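Local coordinates for long form salivary protein D7L1 (Anopheles stephensi, PDB 3NHI) that binds and sequesters cysteinyl leukotrienes and thromboxane A2 analogues, so dampening host responses while the female mosquito takes a blood meal, at residues P184-K187 with D188-C192; S127-Y131 with H132-E136; P224-R227 with S228-S232; C54-G58 with L59-D63. One frame throughout, in Å; residues are numbered along the deposited sequence.

Interaction 1 (P184-K187 with D188-C192); sequences PELK and DAIDC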
loop_
_atom_site.group_PDB
_atom_site.type_symbol
_atom_site.label_atom_id
_atom_site.label_comp_id
_atom_site.label_asym_id
_atom_site.label_seq_id
_atom_site.Cartn_x
_atom_site.Cartn_y
_atom_site.Cartn_z
ATOM N N PRO A 184 16.028 19.134 9.426
ATOM C CA PRO A 184 15.575 18.919 8.048
ATOM C C PRO A 184 15.534 17.436 7.698
ATOM O O PRO A 184 14.655 17.008 6.953
ATOM C CB PRO A 184 16.624 19.644 7.199
ATOM C CG PRO A 184 17.746 19.979 8.132
ATOM C CD PRO A 184 17.181 20.052 9.504
ATOM N N GLU A 185 16.444 16.655 8.269
ATOM C CA GLU A 185 16.485 15.221 7.996
ATOM C C GLU A 185 15.279 14.501 8.601
ATOM O O GLU A 185 14.674 13.635 7.962
ATOM C CB GLU A 185 17.792 14.603 8.506
ATOM C CG GLU A 185 19.078 15.109 7.820
ATOM C CD GLU A 185 19.643 16.371 8.449
ATOM O OE1 GLU A 185 19.076 16.891 9.436
ATOM O OE2 GLU A 185 20.674 16.840 7.932
ATOM N N LEU A 186 14.927 14.844 9.832
ATOM C CA LEU A 186 13.761 14.235 10.462
ATOM C C LEU A 186 12.481 14.598 9.713
ATOM O O LEU A 186 11.618 13.739 9.489
ATOM C CB LEU A 186 13.666 14.623 11.943
ATOM C CG LEU A 186 12.514 13.987 12.732
ATOM C CD1 LEU A 186 12.587 12.458 12.738
ATOM C CD2 LEU A 186 12.542 14.518 14.149
ATOM N N LYS A 187 12.355 15.858 9.308
ATOM C CA LYS A 187 11.188 16.273 8.544
ATOM C C LYS A 187 11.088 15.485 7.238
ATOM O O LYS A 187 9.995 15.051 6.856
ATOM C CB LYS A 187 11.203 17.780 8.268
ATOM C CG LYS A 187 11.106 18.611 9.541
ATOM C CD LYS A 187 11.130 20.099 9.236
ATOM C CE LYS A 187 10.956 20.917 10.500
ATOM N NZ LYS A 187 11.279 22.357 10.254
ATOM N N ASP A 188 12.217 15.292 6.565
ATOM C CA ASP A 188 12.235 14.520 5.334
ATOM C C ASP A 188 11.845 13.062 5.576
ATOM O O ASP A 188 10.990 12.511 4.862
ATOM C CB ASP A 188 13.599 14.591 4.651
ATOM C CG ASP A 188 13.603 13.860 3.334
ATOM O OD1 ASP A 188 13.018 14.390 2.358
ATOM O OD2 ASP A 188 14.146 12.743 3.270
ATOM N N ALA A 189 12.470 12.433 6.573
ATOM C CA ALA A 189 12.148 11.056 6.909
ATOM C C ALA A 189 10.654 10.889 7.179
ATOM O O ALA A 189 10.027 9.953 6.663
ATOM C CB ALA A 189 12.965 10.585 8.107
ATOM N N ILE A 190 10.089 11.803 7.965
ATOM C CA ILE A 190 8.685 11.702 8.341
ATOM C C ILE A 190 7.745 11.910 7.139
ATOM O O ILE A 190 6.717 11.228 7.036
ATOM C CB ILE A 190 8.353 12.629 9.548
ATOM C CG1 ILE A 190 9.087 12.158 10.818
ATOM C CG2 ILE A 190 6.850 12.675 9.818
ATOM C CD1 ILE A 190 8.777 10.707 11.285
ATOM N N ASP A 191 8.101 12.816 6.230
ATOM C CA ASP A 191 7.320 12.972 5.006
ATOM C C ASP A 191 7.330 11.676 4.189
ATOM O O ASP A 191 6.280 11.201 3.724
ATOM C CB ASP A 191 7.827 14.147 4.167
ATOM C CG ASP A 191 7.024 14.332 2.911
ATOM O OD1 ASP A 191 7.569 14.060 1.826
ATOM O OD2 ASP A 191 5.844 14.724 3.003
ATOM N N CYS A 192 8.513 11.087 4.051
ATOM C CA CYS A 192 8.682 9.857 3.297
ATOM C C CYS A 192 7.865 8.731 3.955
ATOM O O CYS A 192 7.219 7.923 3.272
ATOM C CB CYS A 192 10.180 9.542 3.221
ATOM S SG CYS A 192 10.635 7.954 2.506
#
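L186 and I190 meet one turn apart on the helix 184-196. Their side chains lie side by side and point the same way. I190 can be followed outward from the backbone. Its CB lies 3.4 Å from L186 O. The next atom on the longer branch, CG1, leans over the same turn and comes 3.3 Å from L186 O. CG1 also makes the one apolar side-chain contact of the pair, 4.0 Å to L186 CD1. Beyond it, the tip atom I190 CD1 draws off slightly, to 4.4 Å from L186 CD1. CG1 gets there because it sits beside the backbone N and opposite the carbonyl carbon (chi1 -66°). CG2 takes the other direction and leaves L186 behind.

L186 O is therefore closely covered by the branched chain of I190 while it accepts the helical bond from I190 N, at 2.9 Å. Matching bonds run from D188 N to P184 O, from A189 N to E185 O and from D191 N to K187 O. The straightest is the one to E185 O, at 171°. D188 and A189 lay their CB atoms near E185 O.

P184 opens the helix, and S183 OG accepts from L186 N just before it. L186 also packs on W172 of a loop.

The apolar ridge of L186 and I190 lies against Y239 and Y242 of helix 238-246. D188 and A189 touch A163 of helix 155-163, and the C192-C159 disulfide ties helix 184-196 to helix 155-163 within the PBP/GOBP family region.

Interaction 2 (S127-Y131 with H132-E136); sequences SRQLY and HGTVE. With EAH ((5S,7E,9E,11Z,14Z)-5-hydroxyicosa-7,9,11,14-tetraenoic acid), chain B.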
loop_
_atom_site.group_PDB
_atom_site.type_symbol
_atom_site.label_atom_id
_atom_site.label_comp_id
_atom_site.label_asym_id
_atom_site.label_seq_id
_atom_site.Cartn_x
_atom_site.Cartn_y
_atom_site.Cartn_z
ATOM N N SER A 127 -1.379 -9.472 -17.590
ATOM C CA SER A 127 -1.666 -8.506 -16.540
ATOM C C SER A 127 -0.730 -8.678 -15.346
ATOM O O SER A 127 -0.319 -7.697 -14.727
ATOM C CB SER A 127 -3.135 -8.581 -16.111
ATOM O OG SER A 127 -3.411 -9.688 -15.257
ATOM N N ARG A 128 -0.377 -9.927 -15.041
ATOM C CA ARG A 128 0.550 -10.203 -13.955
ATOM C C ARG A 128 1.967 -9.759 -14.280
ATOM O O ARG A 128 2.724 -9.384 -13.376
ATOM C CB ARG A 128 0.534 -11.685 -13.579
ATOM C CG ARG A 128 -0.811 -12.122 -13.047
ATOM C CD ARG A 128 -0.824 -13.592 -12.677
ATOM N NE ARG A 128 -0.027 -13.843 -11.477
ATOM C CZ ARG A 128 0.077 -15.014 -10.858
ATOM N NH1 ARG A 128 -0.562 -16.082 -11.319
ATOM N NH2 ARG A 128 0.825 -15.111 -9.769
ATOM N N GLN A 129 2.338 -9.769 -15.561
ATOM C CA GLN A 129 3.617 -9.193 -15.979
ATOM C C GLN A 129 3.582 -7.672 -15.867
ATOM O O GLN A 129 4.474 -7.073 -15.260
ATOM C CB GLN A 129 3.978 -9.613 -17.404
ATOM C CG GLN A 129 4.336 -11.097 -17.531
ATOM C CD GLN A 129 5.511 -11.491 -16.642
ATOM O OE1 GLN A 129 6.582 -10.899 -16.729
ATOM N NE2 GLN A 129 5.311 -12.490 -15.790
ATOM N N LEU A 130 2.532 -7.047 -16.401
ATOM C CA LEU A 130 2.473 -5.583 -16.433
ATOM C C LEU A 130 2.380 -4.966 -15.049
ATOM O O LEU A 130 3.012 -3.942 -14.781
ATOM C CB LEU A 130 1.301 -5.081 -17.286
ATOM C CG LEU A 130 1.326 -5.510 -18.747
ATOM C CD1 LEU A 130 0.223 -4.781 -19.493
ATOM C CD2 LEU A 130 2.687 -5.255 -19.392
ATOM N N TYR A 131 1.583 -5.582 -14.177
ATOM C CA TYR A 131 1.290 -5.019 -12.861
ATOM C C TYR A 131 1.976 -5.752 -11.707
ATOM O O TYR A 131 1.506 -5.719 -10.562
ATOM C CB TYR A 131 -0.231 -4.918 -12.642
ATOM C CG TYR A 131 -0.892 -3.893 -13.546
ATOM C CD1 TYR A 131 -0.941 -2.540 -13.187
ATOM C CD2 TYR A 131 -1.452 -4.266 -14.775
ATOM C CE1 TYR A 131 -1.538 -1.586 -14.030
ATOM C CE2 TYR A 131 -2.047 -3.322 -15.612
ATOM C CZ TYR A 131 -2.092 -1.992 -15.241
ATOM O OH TYR A 131 -2.672 -1.069 -16.077
ATOM N N HIS A 132 3.099 -6.400 -12.006
ATOM C CA HIS A 132 4.000 -6.922 -10.964
ATOM C C HIS A 132 3.286 -7.895 -10.037
ATOM O O HIS A 132 3.405 -7.832 -8.807
ATOM C CB HIS A 132 4.662 -5.759 -10.206
ATOM C CG HIS A 132 5.074 -4.635 -11.107
ATOM N ND1 HIS A 132 5.906 -4.819 -12.192
ATOM C CD2 HIS A 132 4.751 -3.321 -11.096
ATOM C CE1 HIS A 132 6.075 -3.665 -12.815
ATOM N NE2 HIS A 132 5.399 -2.737 -12.160
ATOM N N GLY A 133 2.534 -8.794 -10.663
ATOM C CA GLY A 133 1.713 -9.770 -9.959
ATOM C C GLY A 133 2.275 -11.182 -9.904
ATOM O O GLY A 133 1.530 -12.129 -9.641
ATOM N N THR A 134 3.578 -11.331 -10.145
ATOM C CA THR A 134 4.278 -12.595 -9.884
ATOM C C THR A 134 5.463 -12.310 -8.978
ATOM O O THR A 134 6.074 -11.246 -9.069
ATOM C CB THR A 134 4.794 -13.276 -11.177
ATOM O OG1 THR A 134 5.876 -12.517 -11.739
ATOM C CG2 THR A 134 3.661 -13.440 -12.209
ATOM N N VAL A 135 5.792 -13.259 -8.109
ATOM C CA VAL A 135 6.949 -13.108 -7.223
ATOM C C VAL A 135 8.241 -12.911 -8.032
ATOM O O VAL A 135 9.024 -11.995 -7.763
ATOM C CB VAL A 135 7.067 -14.312 -6.251
ATOM C CG1 VAL A 135 8.367 -14.251 -5.449
ATOM C CG2 VAL A 135 5.873 -14.341 -5.304
ATOM N N GLU A 136 8.441 -13.751 -9.041
ATOM C CA GLU A 136 9.659 -13.716 -9.853
ATOM C C GLU A 136 9.763 -12.437 -10.688
ATOM O O GLU A 136 10.839 -11.849 -10.819
ATOM C CB GLU A 136 9.709 -14.945 -10.762
ATOM C CG GLU A 136 10.983 -15.091 -11.571
ATOM C CD GLU A 136 10.999 -16.343 -12.433
ATOM O OE1 GLU A 136 10.079 -17.182 -12.304
ATOM O OE2 GLU A 136 11.941 -16.488 -13.242
HETATM O O1 EAH B . 6.177 -10.082 -4.542
HETATM C C1 EAH B . 5.003 -10.507 -4.695
HETATM O O2 EAH B . 4.403 -11.168 -3.813
HETATM C C2 EAH B . 4.289 -10.199 -5.997
HETATM C C3 EAH B . 3.040 -11.067 -6.163
HETATM C C4 EAH B . 1.791 -10.355 -5.648
HETATM C C5 EAH B . 0.578 -11.251 -5.789
HETATM O O3 EAH B . 0.259 -11.349 -7.081
HETATM C C6 EAH B . -0.598 -10.672 -5.008
HETATM C C7 EAH B . -1.873 -11.463 -5.256
HETATM C C8 EAH B . -2.829 -10.659 -6.113
HETATM C C9 EAH B . -3.943 -11.503 -6.529
HETATM C C10 EAH B . -4.704 -10.875 -7.424
HETATM C C11 EAH B . -5.798 -11.763 -7.810
HETATM C C12 EAH B . -6.694 -11.467 -8.754
HETATM C C13 EAH B . -6.698 -10.167 -9.524
HETATM C C14 EAH B . -7.646 -9.214 -8.829
HETATM C C15 EAH B . -8.511 -8.417 -9.461
HETATM C C16 EAH B . -8.644 -8.352 -10.963
HETATM C C17 EAH B . -7.897 -7.128 -11.469
HETATM C C18 EAH B . -6.487 -7.501 -11.906
HETATM C C19 EAH B . -5.905 -6.418 -12.799
HETATM C C20 EAH B . -4.471 -6.734 -13.159
HETATM O O HOH W 1 5.333 -9.778 -12.428
HETATM O O HOH W 2 6.433 -7.373 -13.384
HETATM O O HOH W 3 7.146 -13.912 -13.938
#
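The turn between helix 109-130 and helix 135-144 forms part of the wall of the lipid pocket, and a bond between R128 and G133 closes the turn. G133 N donates to R128 O at 2.8 Å, in the carbonyl plane and on a lone pair. The chain can turn this way because H132 takes a left-handed backbone conformation.

The side chain of R128 then reaches across the turn. A bend at chi3 (71°) brings the guanidinium round side-on to G133 O. NE holds this oxygen at 3.0 Å and NH2 holds it at 3.1 Å. The oxygen lies in the guanidinium plane, yet NE stands well above the carbonyl plane while NH2 lies in it.

G133 belongs to the leukotriene C4 site, and the bound hydroxyeicosatetraenoic acid uses the same carbonyl: EAH O3 donates to G133 O at 3.0 Å. Three donors thus grip one oxygen. R128 also makes a cation-pi contact with W39, whose NE1 bonds the lipid.

The side chains of T134 and R128 cross obliquely, with T134 CG2 3.8 Å from R128 NE. T134 is the N-cap of helix 135-144, with OG1 bonded to G137 N. One water joins T134 OG1 to R128 O, and another joins T134 OG1 to Q129 NE2.

L130 O lies 3.6 Å above one face of the H132 ring, toward its rim. A third water links H132 ND1 to Q129 O, and H132 NE2 bonds to L6 O.

Interaction 3 (P224-R227 with S228-S232); sequences PEVR and SVLAS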
loop_
_atom_site.group_PDB
_atom_site.type_symbol
_atom_site.label_atom_id
_atom_site.label_comp_id
_atom_site.label_asym_id
_atom_site.label_seq_id
_atom_site.Cartn_x
_atom_site.Cartn_y
_atom_site.Cartn_z
ATOM N N PRO A 224 -12.410 9.847 17.891
ATOM C CA PRO A 224 -12.685 11.288 17.950
ATOM C C PRO A 224 -11.482 12.115 18.392
ATOM O O PRO A 224 -11.331 13.252 17.926
ATOM C CB PRO A 224 -13.825 11.409 18.972
ATOM C CG PRO A 224 -14.404 10.052 19.077
ATOM C CD PRO A 224 -13.340 9.070 18.738
ATOM N N GLU A 225 -10.630 11.551 19.256
ATOM C CA GLU A 225 -9.434 12.249 19.735
ATOM C C GLU A 225 -8.373 12.335 18.644
ATOM O O GLU A 225 -7.707 13.351 18.504
ATOM C CB GLU A 225 -8.845 11.567 20.976
ATOM C CG GLU A 225 -9.798 11.463 22.157
ATOM C CD GLU A 225 -10.528 12.757 22.459
ATOM O OE1 GLU A 225 -9.881 13.700 22.966
ATOM O OE2 GLU A 225 -11.758 12.819 22.209
ATOM N N VAL A 226 -8.229 11.259 17.871
ATOM C CA VAL A 226 -7.291 11.242 16.748
ATOM C C VAL A 226 -7.697 12.338 15.759
ATOM O O VAL A 226 -6.875 13.152 15.343
ATOM C CB VAL A 226 -7.257 9.866 16.056
ATOM C CG1 VAL A 226 -6.371 9.908 14.804
ATOM C CG2 VAL A 226 -6.778 8.790 17.030
ATOM N N ARG A 227 -8.985 12.383 15.423
ATOM C CA ARG A 227 -9.505 13.396 14.515
ATOM C C ARG A 227 -9.283 14.801 15.049
ATOM O O ARG A 227 -8.855 15.681 14.302
ATOM C CB ARG A 227 -10.984 13.136 14.215
ATOM C CG ARG A 227 -11.173 11.893 13.374
ATOM C CD ARG A 227 -12.616 11.622 12.944
ATOM N NE ARG A 227 -12.675 10.304 12.306
ATOM C CZ ARG A 227 -12.388 10.049 11.026
ATOM N NH1 ARG A 227 -12.061 11.029 10.195
ATOM N NH2 ARG A 227 -12.453 8.805 10.576
ATOM N N SER A 228 -9.548 14.997 16.340
ATOM C CA SER A 228 -9.372 16.296 16.996
ATOM C C SER A 228 -7.915 16.769 16.980
ATOM O O SER A 228 -7.625 17.934 16.716
ATOM C CB SER A 228 -9.874 16.230 18.443
ATOM O OG SER A 228 -9.583 17.426 19.144
ATOM N N VAL A 229 -6.990 15.866 17.290
ATOM C CA VAL A 229 -5.569 16.214 17.321
ATOM C C VAL A 229 -5.076 16.615 15.927
ATOM O O VAL A 229 -4.348 17.603 15.774
ATOM C CB VAL A 229 -4.731 15.063 17.925
ATOM C CG1 VAL A 229 -3.252 15.280 17.691
ATOM C CG2 VAL A 229 -5.022 14.930 19.418
ATOM N N LEU A 230 -5.490 15.870 14.907
ATOM C CA LEU A 230 -5.112 16.222 13.542
ATOM C C LEU A 230 -5.766 17.532 13.100
ATOM O O LEU A 230 -5.119 18.386 12.478
ATOM C CB LEU A 230 -5.465 15.090 12.578
ATOM C CG LEU A 230 -4.679 13.787 12.772
ATOM C CD1 LEU A 230 -5.297 12.657 11.962
ATOM C CD2 LEU A 230 -3.196 13.960 12.424
ATOM N N ALA A 231 -7.035 17.714 13.471
ATOM C CA ALA A 231 -7.801 18.876 13.040
ATOM C C ALA A 231 -7.240 20.175 13.599
ATOM O O ALA A 231 -7.253 21.204 12.916
ATOM C CB ALA A 231 -9.254 18.720 13.436
ATOM N N SER A 232 -6.754 20.105 14.838
ATOM C CA SER A 232 -6.259 21.294 15.532
ATOM C C SER A 232 -4.769 21.536 15.275
ATOM O O SER A 232 -4.203 22.517 15.754
ATOM C CB SER A 232 -6.543 21.209 17.038
ATOM O OG SER A 232 -5.845 20.136 17.636
#
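V226 and L230 pack one turn apart on the helix 223-231, side by side and pointing the same way. V226 CG1 meets L230 CD1 at 4.1 Å. The two conformations fit each other. V226 places CG1 opposite its backbone N (chi1 175°), next to its own carbonyl carbon and on the side of the following turn. L230 swings CG the other way, beside its backbone N (chi1 -66°), and this folds the leucine back over the carbonyl of V226. L230 CG then lies 3.4 Å from V226 O. That oxygen also accepts from L230 N at 3.1 Å.

V229 shows a similar closeness through a different branch. Its CG2 comes 3.2 Å from E225 O, which takes the helical bond from V229 N at 2.9 Å. A231 CB likewise sits 3.2 Å from R227 O.

R227 makes no polar contact here with its tip. Its chain, extended from CG to NE, leans back toward the start of the helix. The turn at chi4 (-84°) then swings the guanidinium across it. NH2 forms salt bridges with E223 and with D208 of helix 207-216.

At the far end, S232 N donates to S228 O at 3.0 Å.

V226 packs on I210, V211 and F214 of helix 207-216, while V229 and L230 pack on L245 of helix 238-246. Right after S232, C233 forms a disulfide with C244 of helix 238-246. A short amphipathic helix, tied just past its end to the next helix by a disulfide, is in keeping with the all-helical odorant-binding protein fold.

Interaction 4 (C54-G58 with L59-D63); sequences CVLTG and LQIYD. With EAH ((5S,7E,9E,11Z,14Z)-5-hydroxyicosa-7,9,11,14-tetraenoic acid), chain B.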
loop_
_atom_site.group_PDB
_atom_site.type_symbol
_atom_site.label_atom_id
_atom_site.label_comp_id
_atom_site.label_asym_id
_atom_site.label_seq_id
_atom_site.Cartn_x
_atom_site.Cartn_y
_atom_site.Cartn_z
ATOM N N CYS A 54 -11.791 -3.465 -5.942
ATOM C CA CYS A 54 -10.700 -2.892 -5.163
ATOM C C CYS A 54 -9.377 -2.905 -5.934
ATOM O O CYS A 54 -8.668 -1.895 -5.984
ATOM C CB CYS A 54 -10.573 -3.640 -3.837
ATOM S SG CYS A 54 -9.326 -2.976 -2.711
ATOM N N VAL A 55 -9.058 -4.037 -6.549
ATOM C CA VAL A 55 -7.782 -4.147 -7.249
ATOM C C VAL A 55 -7.772 -3.314 -8.530
ATOM O O VAL A 55 -6.790 -2.627 -8.812
ATOM C CB VAL A 55 -7.403 -5.603 -7.526
ATOM C CG1 VAL A 55 -6.108 -5.698 -8.345
ATOM C CG2 VAL A 55 -7.241 -6.355 -6.212
ATOM N N LEU A 56 -8.874 -3.348 -9.283
ATOM C CA LEU A 56 -8.971 -2.533 -10.491
ATOM C C LEU A 56 -8.820 -1.043 -10.162
ATOM O O LEU A 56 -8.159 -0.292 -10.898
ATOM C CB LEU A 56 -10.293 -2.797 -11.232
ATOM C CG LEU A 56 -10.426 -4.162 -11.915
ATOM C CD1 LEU A 56 -11.878 -4.482 -12.200
ATOM C CD2 LEU A 56 -9.617 -4.211 -13.204
ATOM N N THR A 57 -9.414 -0.621 -9.046
ATOM C CA THR A 57 -9.310 0.768 -8.617
ATOM C C THR A 57 -7.887 1.098 -8.169
ATOM O O THR A 57 -7.334 2.111 -8.567
ATOM C CB THR A 57 -10.315 1.047 -7.490
ATOM O OG1 THR A 57 -11.632 0.797 -7.992
ATOM C CG2 THR A 57 -10.218 2.505 -6.991
ATOM N N GLY A 58 -7.302 0.226 -7.354
ATOM C CA GLY A 58 -5.955 0.466 -6.828
ATOM C C GLY A 58 -4.889 0.501 -7.917
ATOM O O GLY A 58 -3.975 1.324 -7.868
ATOM N N LEU A 59 -5.003 -0.399 -8.895
ATOM C CA LEU A 59 -4.064 -0.391 -10.018
ATOM C C LEU A 59 -4.389 0.707 -11.026
ATOM O O LEU A 59 -3.647 0.910 -11.993
ATOM C CB LEU A 59 -4.019 -1.757 -10.708
ATOM C CG LEU A 59 -3.568 -2.943 -9.850
ATOM C CD1 LEU A 59 -3.599 -4.198 -10.704
ATOM C CD2 LEU A 59 -2.166 -2.747 -9.266
ATOM N N GLN A 60 -5.517 1.388 -10.801
ATOM C CA GLN A 60 -5.932 2.564 -11.586
ATOM C C GLN A 60 -6.325 2.194 -13.022
ATOM O O GLN A 60 -6.342 3.032 -13.930
ATOM C CB GLN A 60 -4.885 3.689 -11.464
ATOM C CG GLN A 60 -4.711 4.113 -9.991
ATOM C CD GLN A 60 -3.481 4.958 -9.716
ATOM O OE1 GLN A 60 -2.883 5.515 -10.618
ATOM N NE2 GLN A 60 -3.087 5.033 -8.446
ATOM N N ILE A 61 -6.662 0.919 -13.201
ATOM C CA ILE A 61 -7.272 0.426 -14.429
ATOM C C ILE A 61 -8.714 0.947 -14.548
ATOM O O ILE A 61 -9.192 1.251 -15.651
ATOM C CB ILE A 61 -7.221 -1.128 -14.455
ATOM C CG1 ILE A 61 -5.770 -1.613 -14.458
ATOM C CG2 ILE A 61 -7.969 -1.706 -15.659
ATOM C CD1 ILE A 61 -5.627 -3.106 -14.229
ATOM N N TYR A 62 -9.396 1.039 -13.412
ATOM C CA TYR A 62 -10.713 1.656 -13.312
ATOM C C TYR A 62 -10.594 2.979 -12.562
ATOM O O TYR A 62 -9.984 3.039 -11.489
ATOM C CB TYR A 62 -11.667 0.731 -12.552
ATOM C CG TYR A 62 -12.996 1.371 -12.215
ATOM C CD1 TYR A 62 -13.944 1.600 -13.209
ATOM C CD2 TYR A 62 -13.303 1.736 -10.902
ATOM C CE1 TYR A 62 -15.169 2.195 -12.902
ATOM C CE2 TYR A 62 -14.524 2.317 -10.587
ATOM C CZ TYR A 62 -15.445 2.545 -11.590
ATOM O OH TYR A 62 -16.648 3.129 -11.256
ATOM N N ASP A 63 -11.181 4.035 -13.123
ATOM C CA ASP A 63 -11.242 5.313 -12.433
ATOM C C ASP A 63 -12.648 5.529 -11.857
ATOM O O ASP A 63 -13.612 5.634 -12.619
ATOM C CB ASP A 63 -10.896 6.466 -13.368
ATOM C CG ASP A 63 -10.786 7.776 -12.619
ATOM O OD1 ASP A 63 -9.706 8.050 -12.047
ATOM O OD2 ASP A 63 -11.791 8.498 -12.536
HETATM O O1 EAH B . 6.177 -10.082 -4.542
HETATM C C1 EAH B . 5.003 -10.507 -4.695
HETATM O O2 EAH B . 4.403 -11.168 -3.813
HETATM C C2 EAH B . 4.289 -10.199 -5.997
HETATM C C3 EAH B . 3.040 -11.067 -6.163
HETATM C C4 EAH B . 1.791 -10.355 -5.648
HETATM C C5 EAH B . 0.578 -11.251 -5.789
HETATM O O3 EAH B . 0.259 -11.349 -7.081
HETATM C C6 EAH B . -0.598 -10.672 -5.008
HETATM C C7 EAH B . -1.873 -11.463 -5.256
HETATM C C8 EAH B . -2.829 -10.659 -6.113
HETATM C C9 EAH B . -3.943 -11.503 -6.529
HETATM C C10 EAH B . -4.704 -10.875 -7.424
HETATM C C11 EAH B . -5.798 -11.763 -7.810
HETATM C C12 EAH B . -6.694 -11.467 -8.754
HETATM C C13 EAH B . -6.698 -10.167 -9.524
HETATM C C14 EAH B . -7.646 -9.214 -8.829
HETATM C C15 EAH B . -8.511 -8.417 -9.461
HETATM C C16 EAH B . -8.644 -8.352 -10.963
HETATM C C17 EAH B . -7.897 -7.128 -11.469
HETATM C C18 EAH B . -6.487 -7.501 -11.906
HETATM C C19 EAH B . -5.905 -6.418 -12.799
HETATM C C20 EAH B . -4.471 -6.734 -13.159
HETATM O O HOH W 4 -8.429 4.357 -9.684
HETATM O O HOH W 5 -3.756 3.395 -6.263
#
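V55 and L59 lie side by side at the end of helix 46-58, with V55 CG1 3.8 Å from L59 CD1. Together they make a low ridge against the lipid tail: V55 CB meets EAH C15 at 3.6 Å and L59 CD1 meets EAH C20 at 3.6 Å.

Next to it, L56 fills the notch where the chain turns back. Its CD2 touches I61 CG2 at 3.9 Å as the side chains cross, and its CB packs on Y62 CB. I61 CD1 continues the pocket surface, 3.6 Å from EAH C19. T57 OG1 borders the ring of Y62 at its edge, 3.5 Å from CD2. That hydroxyl bonds to K53 O, and Y62 OH bonds to N67.

The turn is a Schellman motif. Q60 has positive phi; I61 N bonds weakly to L56 O, and Q60 N bonds to T57 O. Y62 N adds a bond to L56 O (3.1 Å, 175°). One water bridges T57 O and Y62 O; a second joins G58 O to Q60 NE2.

Bonds in the turn, waters and R73 take up polar backbone atoms, while the surface offered to the tail is hydrocarbon. It holds the lipid by van der Waals contact.

Interactions 2 and 4 both line the lipid pocket, with centres about 15 Å apart. They touch directly through Y131 OH and I61 CG1, 3.5 Å apart. Interaction 4 is buried and meets the tail with hydrocarbon alone. Interaction 2 grips the lipid hydroxyl by a carbonyl and holds that carbonyl with an arginine. Both lie at helix ends, where the backbone turns. Interactions 1 and 3 are packing along single helices, the first at the start of helix 184-196 and the second over most of helix 223-231. Both are partly buried and far from the lipid. Each relies on helical bonds and one aliphatic pair, and each faces helix 238-246. Interaction 3 has more exposed residues.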